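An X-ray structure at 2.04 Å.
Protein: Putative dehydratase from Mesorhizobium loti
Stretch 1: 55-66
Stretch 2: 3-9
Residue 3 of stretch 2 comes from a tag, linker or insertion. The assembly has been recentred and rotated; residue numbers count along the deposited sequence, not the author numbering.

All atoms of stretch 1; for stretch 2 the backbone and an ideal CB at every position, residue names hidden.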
ATOM      1  N   LEU A  55      -0.997 -42.032  -3.570  1.00 10.56           N
ATOM      2  CA  LEU A  55      -0.558 -41.388  -4.807  1.00 11.91           C
ATOM      3  C   LEU A  55      -0.124 -42.430  -5.834  1.00 11.42           C
ATOM      4  O   LEU A  55      -0.500 -42.365  -7.011  1.00 10.06           O
ATOM      5  CB  LEU A  55       0.613 -40.431  -4.532  1.00  9.54           C
ATOM      6  CG  LEU A  55       0.309 -39.076  -3.876  1.00 12.95           C
ATOM      7  CD1 LEU A  55       1.619 -38.386  -3.496  1.00  9.57           C
ATOM      8  CD2 LEU A  55      -0.516 -38.198  -4.840  1.00  9.36           C
ATOM      9  N   SER A  56       0.664 -43.400  -5.386  1.00 10.27           N
ATOM     10  CA  SER A  56       1.153 -44.435  -6.293  1.00 13.31           C
ATOM     11  C   SER A  56       0.041 -45.267  -6.912  1.00 12.80           C
ATOM     12  O   SER A  56       0.041 -45.501  -8.119  1.00 13.32           O
ATOM     13  CB  SER A  56       2.131 -45.362  -5.565  1.00 12.85           C
ATOM     14  OG  SER A  56       3.280 -44.652  -5.144  1.00 19.34           O
ATOM     15  N   GLU A  57      -0.905 -45.709  -6.088  1.00 13.66           N
ATOM     16  CA  GLU A  57      -2.003 -46.541  -6.568  1.00 17.05           C
ATOM     17  C   GLU A  57      -2.924 -45.789  -7.512  1.00 17.75           C
ATOM     18  O   GLU A  57      -3.490 -46.367  -8.439  1.00 17.87           O
ATOM     19  CB  GLU A  57      -2.805 -47.095  -5.382  1.00 18.31           C
ATOM     20  CG  GLU A  57      -1.935 -47.822  -4.355  1.00 23.42           C
ATOM     21  CD  GLU A  57      -2.734 -48.565  -3.300  1.00 25.86           C
ATOM     22  OE1 GLU A  57      -3.730 -48.013  -2.794  1.00 27.90           O
ATOM     23  OE2 GLU A  57      -2.353 -49.706  -2.965  1.00 32.17           O
ATOM     24  N   ARG A  58      -3.063 -44.488  -7.291  1.00 18.06           N
ATOM     25  CA  ARG A  58      -3.941 -43.694  -8.134  1.00 17.49           C
ATOM     26  C   ARG A  58      -3.299 -43.155  -9.414  1.00 17.32           C
ATOM     27  O   ARG A  58      -3.957 -43.065 -10.453  1.00 15.51           O
ATOM     28  CB  ARG A  58      -4.510 -42.524  -7.321  1.00 18.27           C
ATOM     29  CG  ARG A  58      -5.299 -41.507  -8.139  1.00 21.06           C
ATOM     30  CD  ARG A  58      -6.670 -42.036  -8.554  1.00 23.98           C
ATOM     31  NE  ARG A  58      -7.392 -41.060  -9.370  1.00 28.77           N
ATOM     32  CZ  ARG A  58      -7.136 -40.805 -10.654  1.00 30.88           C
ATOM     33  NH1 ARG A  58      -6.171 -41.460 -11.293  1.00 30.84           N
ATOM     34  NH2 ARG A  58      -7.841 -39.882 -11.302  1.00 31.63           N
ATOM     35  N   PHE A  59      -2.013 -42.830  -9.360  1.00 15.47           N
ATOM     36  CA  PHE A  59      -1.372 -42.216 -10.518  1.00 16.21           C
ATOM     37  C   PHE A  59      -0.164 -42.843 -11.197  1.00 14.88           C
ATOM     38  O   PHE A  59       0.152 -42.456 -12.314  1.00 14.82           O
ATOM     39  CB  PHE A  59      -0.946 -40.784 -10.151  1.00 16.35           C
ATOM     40  CG  PHE A  59      -2.050 -39.928  -9.617  1.00 16.22           C
ATOM     41  CD1 PHE A  59      -3.054 -39.459 -10.460  1.00 17.15           C
ATOM     42  CD2 PHE A  59      -2.067 -39.555  -8.274  1.00 15.72           C
ATOM     43  CE1 PHE A  59      -4.059 -38.629  -9.973  1.00 18.36           C
ATOM     44  CE2 PHE A  59      -3.066 -38.726  -7.775  1.00 15.57           C
ATOM     45  CZ  PHE A  59      -4.066 -38.260  -8.627  1.00 16.90           C
ATOM     46  N   LEU A  60       0.511 -43.792 -10.563  1.00 14.37           N
ATOM     47  CA  LEU A  60       1.752 -44.298 -11.144  1.00 14.43           C
ATOM     48  C   LEU A  60       1.869 -45.579 -11.956  1.00 14.27           C
ATOM     49  O   LEU A  60       2.556 -45.585 -12.969  1.00 11.17           O
ATOM     50  CB  LEU A  60       2.826 -44.354 -10.050  1.00 13.24           C
ATOM     51  CG  LEU A  60       3.111 -43.044  -9.312  1.00 13.61           C
ATOM     52  CD1 LEU A  60       4.283 -43.249  -8.372  1.00 15.36           C
ATOM     53  CD2 LEU A  60       3.424 -41.944 -10.306  1.00 15.42           C
ATOM     54  N   ILE A  61       1.247 -46.664 -11.519  1.00 16.00           N
ATOM     55  CA  ILE A  61       1.397 -47.923 -12.246  1.00 18.01           C
ATOM     56  C   ILE A  61       0.981 -47.873 -13.710  1.00 18.38           C
ATOM     57  O   ILE A  61      -0.100 -47.392 -14.049  1.00 18.49           O
ATOM     58  CB  ILE A  61       0.638 -49.083 -11.561  1.00 19.90           C
ATOM     59  CG1 ILE A  61       1.231 -49.357 -10.175  1.00 22.68           C
ATOM     60  CG2 ILE A  61       0.767 -50.355 -12.395  1.00 20.45           C
ATOM     61  CD1 ILE A  61       0.830 -48.361  -9.132  1.00 24.56           C
ATOM     62  N   GLY A  62       1.869 -48.368 -14.569  1.00 18.69           N
ATOM     63  CA  GLY A  62       1.600 -48.415 -15.994  1.00 19.15           C
ATOM     64  C   GLY A  62       2.030 -47.179 -16.753  1.00 20.32           C
ATOM     65  O   GLY A  62       2.045 -47.187 -17.980  1.00 20.48           O
ATOM     66  N   LYS A  63       2.396 -46.118 -16.039  1.00 18.85           N
ATOM     67  CA  LYS A  63       2.795 -44.889 -16.709  1.00 19.33           C
ATOM     68  C   LYS A  63       4.258 -44.806 -17.126  1.00 18.30           C
ATOM     69  O   LYS A  63       5.117 -45.518 -16.600  1.00 17.77           O
ATOM     70  CB  LYS A  63       2.428 -43.681 -15.843  1.00 20.64           C
ATOM     71  CG  LYS A  63       0.930 -43.393 -15.812  1.00 23.32           C
ATOM     72  CD  LYS A  63       0.656 -42.105 -15.058  1.00 29.93           C
ATOM     73  CE  LYS A  63      -0.831 -41.744 -15.029  1.00 30.82           C
ATOM     74  NZ  LYS A  63      -1.108 -40.613 -14.075  1.00 27.53           N
ATOM     75  N   ASP A  64       4.510 -43.934 -18.100  1.00 17.10           N
ATOM     76  CA  ASP A  64       5.839 -43.671 -18.643  1.00 16.94           C
ATOM     77  C   ASP A  64       6.522 -42.715 -17.670  1.00 16.97           C
ATOM     78  O   ASP A  64       6.119 -41.556 -17.547  1.00 15.24           O
ATOM     79  CB  ASP A  64       5.704 -43.005 -20.016  1.00 19.23           C
ATOM     80  CG  ASP A  64       7.044 -42.639 -20.630  1.00 20.27           C
ATOM     81  OD1 ASP A  64       8.070 -42.693 -19.924  1.00 21.96           O
ATOM     82  OD2 ASP A  64       7.070 -42.290 -21.829  1.00 24.94           O
ATOM     83  N   PRO A  65       7.572 -43.181 -16.972  1.00 16.35           N
ATOM     84  CA  PRO A  65       8.281 -42.329 -16.007  1.00 15.32           C
ATOM     85  C   PRO A  65       9.044 -41.148 -16.608  1.00 16.99           C
ATOM     86  O   PRO A  65       9.439 -40.235 -15.884  1.00 15.98           O
ATOM     87  CB  PRO A  65       9.211 -43.314 -15.296  1.00 14.73           C
ATOM     88  CG  PRO A  65       9.546 -44.294 -16.391  1.00 15.68           C
ATOM     89  CD  PRO A  65       8.195 -44.515 -17.060  1.00 14.95           C
ATOM     90  N   SER A  66       9.255 -41.155 -17.923  1.00 15.98           N
ATOM     91  CA  SER A  66       9.991 -40.063 -18.555  1.00 15.55           C
ATOM     92  C   SER A  66       9.191 -38.752 -18.561  1.00 14.20           C
ATOM     93  O   SER A  66       9.774 -37.670 -18.641  1.00 15.31           O
ATOM     94  CB  SER A  66      10.380 -40.430 -19.992  1.00 15.50           C
ATOM     95  OG  SER A  66       9.249 -40.389 -20.843  1.00 17.97           O
ATOM     96  N   UNK A   3       9.785 -46.702 -21.353  1.00 16.01           N
ATOM     97  CA  UNK A   3       9.653 -47.420 -20.051  1.00 17.57           C
ATOM     98  C   UNK A   3       8.256 -47.319 -19.459  1.00 17.44           C
ATOM     99  O   UNK A   3       7.518 -46.374 -19.727  1.00 16.15           O
ATOM    100  CB  UNK A   3      10.658 -46.868 -19.039  1.00 17.57           C
ATOM    101  N   UNK A   4       7.919 -48.296 -18.626  1.00 18.52           N
ATOM    102  CA  UNK A   4       6.626 -48.346 -17.964  1.00 18.60           C
ATOM    103  C   UNK A   4       6.826 -48.704 -16.488  1.00 17.47           C
ATOM    104  O   UNK A   4       7.553 -49.641 -16.166  1.00 17.84           O
ATOM    105  CB  UNK A   4       5.703 -49.354 -18.651  1.00 18.60           C
ATOM    106  N   UNK A   5       6.192 -47.946 -15.599  1.00 14.91           N
ATOM    107  CA  UNK A   5       6.286 -48.213 -14.169  1.00 14.17           C
ATOM    108  C   UNK A   5       5.494 -49.493 -13.880  1.00 14.08           C
ATOM    109  O   UNK A   5       4.305 -49.587 -14.189  1.00 12.43           O
ATOM    110  CB  UNK A   5       5.763 -47.034 -13.346  1.00 14.17           C
ATOM    111  N   UNK A   6       6.160 -50.485 -13.304  1.00 13.56           N
ATOM    112  CA  UNK A   6       5.505 -51.745 -13.002  1.00 15.39           C
ATOM    113  C   UNK A   6       5.214 -51.939 -11.518  1.00 16.12           C
ATOM    114  O   UNK A   6       4.410 -52.791 -11.146  1.00 17.22           O
ATOM    115  CB  UNK A   6       6.369 -52.902 -13.507  1.00 15.39           C
ATOM    116  N   UNK A   7       5.868 -51.150 -10.672  1.00 15.44           N
ATOM    117  CA  UNK A   7       5.637 -51.276  -9.246  1.00 15.63           C
ATOM    118  C   UNK A   7       6.278 -50.184  -8.412  1.00 15.40           C
ATOM    119  O   UNK A   7       7.280 -49.588  -8.809  1.00 13.81           O
ATOM    120  CB  UNK A   7       6.148 -52.637  -8.768  1.00 15.63           C
ATOM    121  N   UNK A   8       5.688 -49.927  -7.248  1.00 14.90           N
ATOM    122  CA  UNK A   8       6.186 -48.911  -6.324  1.00 13.98           C
ATOM    123  C   UNK A   8       6.201 -49.493  -4.912  1.00 14.31           C
ATOM    124  O   UNK A   8       5.174 -49.955  -4.420  1.00 16.46           O
ATOM    125  CB  UNK A   8       5.330 -47.645  -6.384  1.00 13.98           C
ATOM    126  N   UNK A   9       7.366 -49.475  -4.276  1.00 13.22           N
ATOM    127  CA  UNK A   9       7.507 -49.979  -2.914  1.00 15.24           C
ATOM    128  C   UNK A   9       7.707 -48.802  -1.968  1.00 14.04           C
ATOM    129  O   UNK A   9       8.446 -47.864  -2.276  1.00 14.93           O
ATOM    130  CB  UNK A   9       8.671 -50.966  -2.809  1.00 15.24           C
TER

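At position 3 the CA-to-CB bond runs sideways to stretch 1, and the ideal CB lies 3.9 Å from Pro65 CG. A proline ring is an apolar surface, so an aliphatic side chain would suit, but nothing encloses the site and many others would fit. The residue is Leu3, which comes from an expression tag and so says nothing about natural preference. Its CB packs 3.8 Å from Pro65 CG.

Position 4 also points sideways. Its ideal CB is 4.3 Å from Gly62 O and 4.4 Å from Lys63 O, so stretch 1 offers carbonyl acceptors here and no apolar pocket. A short polar side chain or a long one with a donor at its tip would be reasonable. The deposited residue is Lys4: with chi3 and chi4 both m (-80°), the chain bends so that NZ donates a hydrogen bond to Gly62 O at 3.0 Å.

Position 5 is tied to stretch 1 by two backbone hydrogen bonds. Its N donates to Lys63 O (2.8 Å, 163°), and its O accepts from Gly62 N (2.8 Å, 160°), the latter belonging to the type II turn from Leu60 to Lys63. The two bonds hold this backbone against stretch 1, and the CA-to-CB bond points toward it, with the ideal CB 3.5 Å from Leu60 O. Beyond lie the aliphatic atoms of Leu60 and Pro65, which favour valine, isoleucine, leucine or methionine. The residue is Ile5, which has the largest covered area in stretch 2, 111 Å². Its CG1 lies 4.0 Å from Pro65 CB, and CD1, extended by a t chi2, reaches 4.2 Å from Leu60 CB.

Position 6 points away, with no atom of stretch 1 within 5.5 Å of its ideal CB; this contact sets no preference. It is Thr6, whose OG1 is hydrogen-bonded elsewhere in the structure.

Position 7 likewise would direct a CB away, and stretch 1 leaves room for one. The deposited Gly7 is therefore not dictated by this contact.

Position 8 turns back toward stretch 1. Its ideal CB is 3.8 Å from Ser56 OG, 4.9 Å from Leu60 CD1 and 5.3 Å from Ile61 CD1, a mixed but largely aliphatic setting in which alanine, threonine or a modest branched aliphatic is plausible. The residue is Val8, chi1 t (179°). CG2 packs 3.9 Å from Leu60 CD1, and CG1 sits 3.2 Å from Ser56 OG, a close contact without a hydrogen bond.

Position 9 points away beyond reach of stretch 1, so many residues would do; it is Asn9, which makes no contact here.

Stretch 2 3-9: LKITGVN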
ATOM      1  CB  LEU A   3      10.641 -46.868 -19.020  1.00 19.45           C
ATOM      2  CG  LEU A   3      12.138 -47.048 -19.240  1.00 22.83           C
ATOM      3  CD1 LEU A   3      12.891 -46.581 -17.995  1.00 22.46           C
ATOM      4  CD2 LEU A   3      12.433 -48.504 -19.508  1.00 22.85           C
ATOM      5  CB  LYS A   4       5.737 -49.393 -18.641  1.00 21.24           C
ATOM      6  CG  LYS A   4       4.501 -49.789 -17.852  1.00 25.20           C
ATOM      7  CD  LYS A   4       3.742 -50.935 -18.534  1.00 30.56           C
ATOM      8  CE  LYS A   4       2.864 -50.458 -19.692  1.00 30.43           C
ATOM      9  NZ  LYS A   4       1.572 -49.868 -19.214  1.00 30.75           N
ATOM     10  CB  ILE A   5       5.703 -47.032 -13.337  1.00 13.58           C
ATOM     11  CG1 ILE A   5       6.590 -45.793 -13.504  1.00 13.18           C
ATOM     12  CG2 ILE A   5       5.601 -47.422 -11.863  1.00 11.68           C
ATOM     13  CD1 ILE A   5       6.033 -44.523 -12.832  1.00 11.81           C
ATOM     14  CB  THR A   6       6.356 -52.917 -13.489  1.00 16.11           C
ATOM     15  OG1 THR A   6       7.695 -52.753 -13.011  1.00 17.10           O
ATOM     16  CG2 THR A   6       6.362 -52.974 -15.010  1.00 16.10           C
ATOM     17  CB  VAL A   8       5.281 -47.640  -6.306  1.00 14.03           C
ATOM     18  CG1 VAL A   8       5.836 -46.630  -5.315  1.00 12.72           C
ATOM     19  CG2 VAL A   8       5.194 -47.019  -7.704  1.00 14.05           C
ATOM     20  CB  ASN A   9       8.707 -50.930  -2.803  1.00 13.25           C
ATOM     21  CG  ASN A   9       8.422 -52.313  -3.382  1.00 17.28           C
ATOM     22  OD1 ASN A   9       9.345 -53.047  -3.725  1.00 21.58           O
ATOM     23  ND2 ASN A   9       7.150 -52.674  -3.476  1.00 12.52           N
TER
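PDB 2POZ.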